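Esterase (Staphylococcus aureus subsp. aureus USA300_TCH1516, PDB 3D7R) is a putative esterase of the alpha/beta hydrolase fold, and so probably hydrolyses ester bonds in a substrate that has not been identified. Local coordinates at residues A[152-157]-A[164-169]; A[180-185]-A[190-195]. One frame throughout, in Å; residues are numbered along the deposited sequence.

Contact 1: A[152-157]-A[164-169]; sequences RVYDQL and QNVVVM. With NA (sodium ion), chain E.
Tyr-154 of helix 143-161 packs on Val-166 and Val-168 of strand 166-171, and Leu-157 on Val-166, in a helix-on-sheet layer of the alpha/beta hydrolase fold. Over these segments the axes approach to 10.2 Å and run nearly antiparallel, at 155°. No hydrogen bond joins them; the evidence is apolar contact between buried side chains. Tyr-154 has CG anti to its backbone nitrogen (chi1 179°), which swings the ring over to the strand, where its CE1 lies 3.9 Å from Val-166 CG1 and 4.2 Å from Val-168 CG2. Both methyls meet the ring obliquely. The other branch of Val-166 serves the next helical turn, CG2 standing 4.2 Å from Leu-157 CB, so this valine straddles two helix positions. The buried Tyr-154 hydroxyl is hydrogen-bonded to the carbonyl oxygen of Pro-191. Gln-156, on the same helix turn, binds a sodium ion through OE1 at 2.3 Å, and a water on that ion accepts a bond from NE2. Helix 143-161 connects strand 129-133 to the parallel strand 166-171, with strand 98-102 between them in the sheet: the right-handed beta-alpha-beta crossover characteristic of alpha/beta hydrolases.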
loop_
_atom_site.group_PDB
_atom_site.type_symbol
_atom_site.label_atom_id
_atom_site.label_comp_id
_atom_site.label_asym_id
_atom_site.label_seq_id
_atom_site.Cartn_x
_atom_site.Cartn_y
_atom_site.Cartn_z
ATOM N N ARG A 152 1.676 1.016 -16.249
ATOM C CA ARG A 152 1.738 -0.031 -17.256
ATOM C C ARG A 152 0.911 -1.250 -16.837
ATOM O O ARG A 152 0.166 -1.779 -17.658
ATOM C CB ARG A 152 3.184 -0.452 -17.553
ATOM C CG ARG A 152 3.984 0.625 -18.328
ATOM C CD ARG A 152 5.442 0.189 -18.603
ATOM N NE ARG A 152 6.410 1.181 -18.098
ATOM C CZ ARG A 152 7.343 0.943 -17.169
ATOM N NH1 ARG A 152 7.502 -0.269 -16.628
ATOM N NH2 ARG A 152 8.145 1.931 -16.793
ATOM N N VAL A 153 1.028 -1.695 -15.580
ATOM C CA VAL A 153 0.235 -2.863 -15.147
ATOM C C VAL A 153 -1.249 -2.507 -15.060
ATOM O O VAL A 153 -2.100 -3.296 -15.454
ATOM C CB VAL A 153 0.766 -3.568 -13.853
ATOM C CG1 VAL A 153 0.674 -2.677 -12.636
ATOM C CG2 VAL A 153 0.033 -4.926 -13.603
ATOM N N TYR A 154 -1.560 -1.302 -14.588
ATOM C CA TYR A 154 -2.958 -0.852 -14.563
ATOM C C TYR A 154 -3.573 -0.869 -15.959
ATOM O O TYR A 154 -4.667 -1.376 -16.154
ATOM C CB TYR A 154 -3.096 0.527 -13.921
ATOM C CG TYR A 154 -4.531 1.056 -13.896
ATOM C CD1 TYR A 154 -5.449 0.591 -12.956
ATOM C CD2 TYR A 154 -4.954 2.039 -14.800
ATOM C CE1 TYR A 154 -6.757 1.064 -12.922
ATOM C CE2 TYR A 154 -6.288 2.533 -14.777
ATOM C CZ TYR A 154 -7.175 2.037 -13.839
ATOM O OH TYR A 154 -8.475 2.525 -13.793
ATOM N N ASP A 155 -2.856 -0.327 -16.927
ATOM C CA ASP A 155 -3.308 -0.331 -18.318
ATOM C C ASP A 155 -3.547 -1.744 -18.841
ATOM O O ASP A 155 -4.564 -2.001 -19.491
ATOM C CB ASP A 155 -2.313 0.433 -19.197
ATOM C CG ASP A 155 -2.341 1.946 -18.918
ATOM O OD1 ASP A 155 -3.278 2.406 -18.250
ATOM O OD2 ASP A 155 -1.435 2.667 -19.365
ATOM N N GLN A 156 -2.604 -2.646 -18.556
ATOM C CA GLN A 156 -2.748 -4.079 -18.873
ATOM C C GLN A 156 -4.082 -4.646 -18.362
ATOM O O GLN A 156 -4.843 -5.202 -19.135
ATOM C CB GLN A 156 -1.570 -4.888 -18.300
ATOM C CG GLN A 156 -1.616 -6.380 -18.622
ATOM C CD GLN A 156 -0.500 -7.193 -17.949
ATOM O OE1 GLN A 156 -0.130 -6.959 -16.775
ATOM N NE2 GLN A 156 0.023 -8.185 -18.682
ATOM N N LEU A 157 -4.349 -4.502 -17.064
ATOM C CA LEU A 157 -5.591 -4.992 -16.431
ATOM C C LEU A 157 -6.879 -4.371 -17.014
ATOM O O LEU A 157 -7.838 -5.079 -17.327
ATOM C CB LEU A 157 -5.523 -4.758 -14.912
ATOM C CG LEU A 157 -4.353 -5.435 -14.173
ATOM C CD1 LEU A 157 -4.449 -5.202 -12.640
ATOM C CD2 LEU A 157 -4.292 -6.930 -14.474
ATOM N N GLN A 164 -14.058 -0.628 -14.816
ATOM C CA GLN A 164 -15.117 -0.868 -13.847
ATOM C C GLN A 164 -14.911 -2.204 -13.088
ATOM O O GLN A 164 -15.518 -2.434 -12.045
ATOM C CB GLN A 164 -16.492 -0.812 -14.542
ATOM C CG GLN A 164 -16.809 -2.026 -15.455
ATOM C CD GLN A 164 -16.241 -1.939 -16.904
ATOM O OE1 GLN A 164 -15.505 -1.011 -17.281
ATOM N NE2 GLN A 164 -16.611 -2.926 -17.721
ATOM N N ASN A 165 -14.026 -3.052 -13.600
ATOM C CA ASN A 165 -13.777 -4.374 -13.015
ATOM C C ASN A 165 -12.391 -4.438 -12.354
ATOM O O ASN A 165 -11.873 -5.510 -12.034
ATOM C CB ASN A 165 -13.949 -5.455 -14.092
ATOM C CG ASN A 165 -15.395 -5.654 -14.479
ATOM O OD1 ASN A 165 -16.251 -5.741 -13.616
ATOM N ND2 ASN A 165 -15.675 -5.727 -15.787
ATOM N N VAL A 166 -11.800 -3.263 -12.151
ATOM C CA VAL A 166 -10.509 -3.168 -11.492
ATOM C C VAL A 166 -10.669 -2.351 -10.213
ATOM O O VAL A 166 -11.297 -1.277 -10.213
ATOM C CB VAL A 166 -9.437 -2.525 -12.414
ATOM C CG1 VAL A 166 -8.091 -2.412 -11.687
ATOM C CG2 VAL A 166 -9.272 -3.360 -13.699
ATOM N N VAL A 167 -10.114 -2.876 -9.130
ATOM C CA VAL A 167 -10.066 -2.169 -7.857
ATOM C C VAL A 167 -8.580 -1.959 -7.576
ATOM O O VAL A 167 -7.759 -2.827 -7.899
ATOM C CB VAL A 167 -10.760 -3.005 -6.746
ATOM C CG1 VAL A 167 -10.411 -2.515 -5.339
ATOM C CG2 VAL A 167 -12.322 -3.060 -6.960
ATOM N N VAL A 168 -8.226 -0.811 -6.999
ATOM C CA VAL A 168 -6.829 -0.552 -6.613
ATOM C C VAL A 168 -6.744 -0.628 -5.084
ATOM O O VAL A 168 -7.634 -0.145 -4.396
ATOM C CB VAL A 168 -6.289 0.808 -7.161
ATOM C CG1 VAL A 168 -4.848 1.075 -6.672
ATOM C CG2 VAL A 168 -6.330 0.831 -8.715
HETATM N N MSE A 169 -5.702 -1.282 -4.570
HETATM C CA MSE A 169 -5.522 -1.468 -3.138
HETATM C C MSE A 169 -4.031 -1.372 -2.807
HETATM O O MSE A 169 -3.193 -1.739 -3.620
HETATM C CB MSE A 169 -6.028 -2.861 -2.756
HETATM C CG MSE A 169 -5.972 -3.181 -1.277
HETATM SE SE MSE A 169 -6.804 -4.923 -0.902
HETATM C CE MSE A 169 -8.546 -4.633 -1.719
HETATM NA NA NA E . 0.539 -8.923 -15.755
HETATM O O HOH W 1 2.049 -10.167 -17.858
#

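Contact 2: A[180-185]-A[190-195]; sequences SFVQSL and QPLPNK
The loop after helix 173-187 turns back along the helix's last turns, and a single backbone bond pins its start: Gln-190 N donates to Leu-185 O over 2.8 Å, with an N-H...O angle of 161° and the donor tilted 28° from the carbonyl plane. The CA atoms of the same two residues are 4.7 Å apart. Beyond this bond the contact is apolar and centres on Leu-185, whose side chain meets the loop at several points. Its CD2 lies 3.6 Å from Gln-190 CB, the two side chains crossing at about a right angle. The glutamine then bends at chi2 (-73°), carrying its amide away from the helix, where NE2 bonds to a glycerol probably left from crystallisation. The second branch of Leu-185, CD1, passes obliquely to Pro-193, 3.9 Å from its CD, while CB receives Leu-192 CD2 at 3.7 Å. That same leucine methyl lies 4.0 Å from the carbonyl oxygen of Val-182, so Leu-192 is applied to the helix backbone as well as to its side chains. One turn back, Val-182 CG2 and Pro-193 CG meet tip to tip, 3.9 Å apart. Leu-185 also lies against the Phe-181 ring within the helix, its CG 4.0 Å above one face and offset toward the rim. Tyr-154 of helix 143-161 touches both Leu-185 and Pro-193, and Val-168 of strand 166-171 touches both Val-182 and Pro-193, which places Val-182, Leu-185 and Pro-193 where two helices and the sheet converge. The chain thus leaves a helix, packs its loop against that helix and enters strand 195-199, the return half of a beta-alpha-beta unit in the alpha/beta hydrolase fold.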
loop_
_atom_site.group_PDB
_atom_site.type_symbol
_atom_site.label_atom_id
_atom_site.label_comp_id
_atom_site.label_asym_id
_atom_site.label_seq_id
_atom_site.Cartn_x
_atom_site.Cartn_y
_atom_site.Cartn_z
ATOM N N SER A 180 -2.084 8.160 -4.604
ATOM C CA SER A 180 -1.387 9.046 -5.538
ATOM C C SER A 180 -1.558 8.599 -7.008
ATOM O O SER A 180 -1.742 9.428 -7.913
ATOM C CB SER A 180 0.093 9.133 -5.155
ATOM O OG SER A 180 0.823 9.821 -6.143
ATOM N N PHE A 181 -1.510 7.295 -7.247
ATOM C CA PHE A 181 -1.696 6.767 -8.600
ATOM C C PHE A 181 -3.127 7.008 -9.125
ATOM O O PHE A 181 -3.319 7.398 -10.267
ATOM C CB PHE A 181 -1.305 5.279 -8.680
ATOM C CG PHE A 181 -1.677 4.629 -10.005
ATOM C CD1 PHE A 181 -1.008 4.974 -11.172
ATOM C CD2 PHE A 181 -2.718 3.693 -10.073
ATOM C CE1 PHE A 181 -1.373 4.412 -12.401
ATOM C CE2 PHE A 181 -3.078 3.110 -11.304
ATOM C CZ PHE A 181 -2.405 3.467 -12.451
ATOM N N VAL A 182 -4.136 6.787 -8.289
ATOM C CA VAL A 182 -5.525 7.043 -8.713
ATOM C C VAL A 182 -5.744 8.551 -8.945
ATOM O O VAL A 182 -6.474 8.953 -9.853
ATOM C CB VAL A 182 -6.536 6.431 -7.705
ATOM C CG1 VAL A 182 -7.971 6.877 -8.021
ATOM C CG2 VAL A 182 -6.393 4.883 -7.706
ATOM N N GLN A 183 -5.090 9.375 -8.133
ATOM C CA GLN A 183 -5.114 10.826 -8.311
ATOM C C GLN A 183 -4.479 11.227 -9.645
ATOM O O GLN A 183 -4.970 12.132 -10.336
ATOM C CB GLN A 183 -4.409 11.514 -7.141
ATOM C CG GLN A 183 -5.199 11.511 -5.832
ATOM C CD GLN A 183 -4.389 11.989 -4.619
ATOM O OE1 GLN A 183 -3.166 11.885 -4.600
ATOM N NE2 GLN A 183 -5.080 12.500 -3.599
ATOM N N SER A 184 -3.395 10.546 -10.011
ATOM C CA SER A 184 -2.793 10.712 -11.336
ATOM C C SER A 184 -3.759 10.363 -12.478
ATOM O O SER A 184 -3.897 11.130 -13.447
ATOM C CB SER A 184 -1.517 9.884 -11.446
ATOM O OG SER A 184 -0.957 10.007 -12.742
ATOM N N LEU A 185 -4.439 9.231 -12.356
ATOM C CA LEU A 185 -5.459 8.840 -13.333
ATOM C C LEU A 185 -6.531 9.929 -13.468
ATOM O O LEU A 185 -6.898 10.325 -14.580
ATOM C CB LEU A 185 -6.128 7.521 -12.918
ATOM C CG LEU A 185 -5.267 6.253 -12.855
ATOM C CD1 LEU A 185 -6.072 5.097 -12.266
ATOM C CD2 LEU A 185 -4.732 5.864 -14.214
ATOM N N GLN A 190 -7.952 9.616 -17.044
ATOM C CA GLN A 190 -7.872 8.186 -17.366
ATOM C C GLN A 190 -9.053 7.456 -16.739
ATOM O O GLN A 190 -9.489 7.832 -15.655
ATOM C CB GLN A 190 -6.581 7.582 -16.795
ATOM C CG GLN A 190 -5.259 8.078 -17.404
ATOM C CD GLN A 190 -5.004 7.540 -18.796
ATOM O OE1 GLN A 190 -5.788 6.755 -19.338
ATOM N NE2 GLN A 190 -3.911 7.968 -19.392
ATOM N N PRO A 191 -9.557 6.385 -17.389
ATOM C CA PRO A 191 -10.575 5.571 -16.717
ATOM C C PRO A 191 -10.135 5.172 -15.295
ATOM O O PRO A 191 -9.007 4.708 -15.098
ATOM C CB PRO A 191 -10.683 4.328 -17.619
ATOM C CG PRO A 191 -10.338 4.863 -19.018
ATOM C CD PRO A 191 -9.240 5.886 -18.750
ATOM N N LEU A 192 -11.026 5.362 -14.326
ATOM C CA LEU A 192 -10.723 5.156 -12.909
ATOM C C LEU A 192 -11.148 3.753 -12.441
ATOM O O LEU A 192 -12.098 3.193 -12.981
ATOM C CB LEU A 192 -11.469 6.197 -12.079
ATOM C CG LEU A 192 -11.164 7.678 -12.320
ATOM C CD1 LEU A 192 -12.130 8.560 -11.515
ATOM C CD2 LEU A 192 -9.709 7.986 -11.959
ATOM N N PRO A 193 -10.476 3.202 -11.410
ATOM C CA PRO A 193 -10.907 1.898 -10.865
ATOM C C PRO A 193 -12.268 2.057 -10.187
ATOM O O PRO A 193 -12.644 3.169 -9.812
ATOM C CB PRO A 193 -9.828 1.564 -9.835
ATOM C CG PRO A 193 -9.297 2.946 -9.387
ATOM C CD PRO A 193 -9.324 3.763 -10.671
ATOM N N ASN A 194 -13.000 0.963 -10.050
ATOM C CA ASN A 194 -14.321 0.973 -9.420
ATOM C C ASN A 194 -14.245 1.427 -7.958
ATOM O O ASN A 194 -15.158 2.084 -7.438
ATOM C CB ASN A 194 -14.886 -0.450 -9.490
ATOM C CG ASN A 194 -16.300 -0.547 -8.958
ATOM O OD1 ASN A 194 -16.556 -1.242 -7.968
ATOM N ND2 ASN A 194 -17.230 0.151 -9.611
ATOM N N LYS A 195 -13.161 1.042 -7.284
ATOM C CA LYS A 195 -12.991 1.380 -5.867
ATOM C C LYS A 195 -11.518 1.515 -5.547
ATOM O O LYS A 195 -10.678 0.965 -6.263
ATOM C CB LYS A 195 -13.614 0.299 -4.954
ATOM C CG LYS A 195 -15.145 0.163 -5.036
ATOM C CD LYS A 195 -15.655 -1.012 -4.142
ATOM C CE LYS A 195 -17.198 -1.092 -4.182
ATOM N NZ LYS A 195 -17.639 -1.836 -5.411
#

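Contacts 1 and 2 have centres about 9 Å apart on the same side of the chain's centre, and contact 1 closes before contact 2 opens. Helix 143-161, strand 166-171, helix 173-187 and strand 195-199 are consecutive elements of the alternating alpha/beta topology, with the two strands parallel neighbours in the central sheet. A backbone hydrogen bond ties the contacts together, Val-166 O lying 2.8 Å from Asn-194 N beside the incoming strand 195-199. Together they pack part of the helix layer on one face of the sheet. Strand 166-171 runs into helix 173-187 through a glycine-rich turn, consistent with the position of the nucleophile elbow in alpha/beta hydrolases; contact 1 packs that strand and contact 2 that helix.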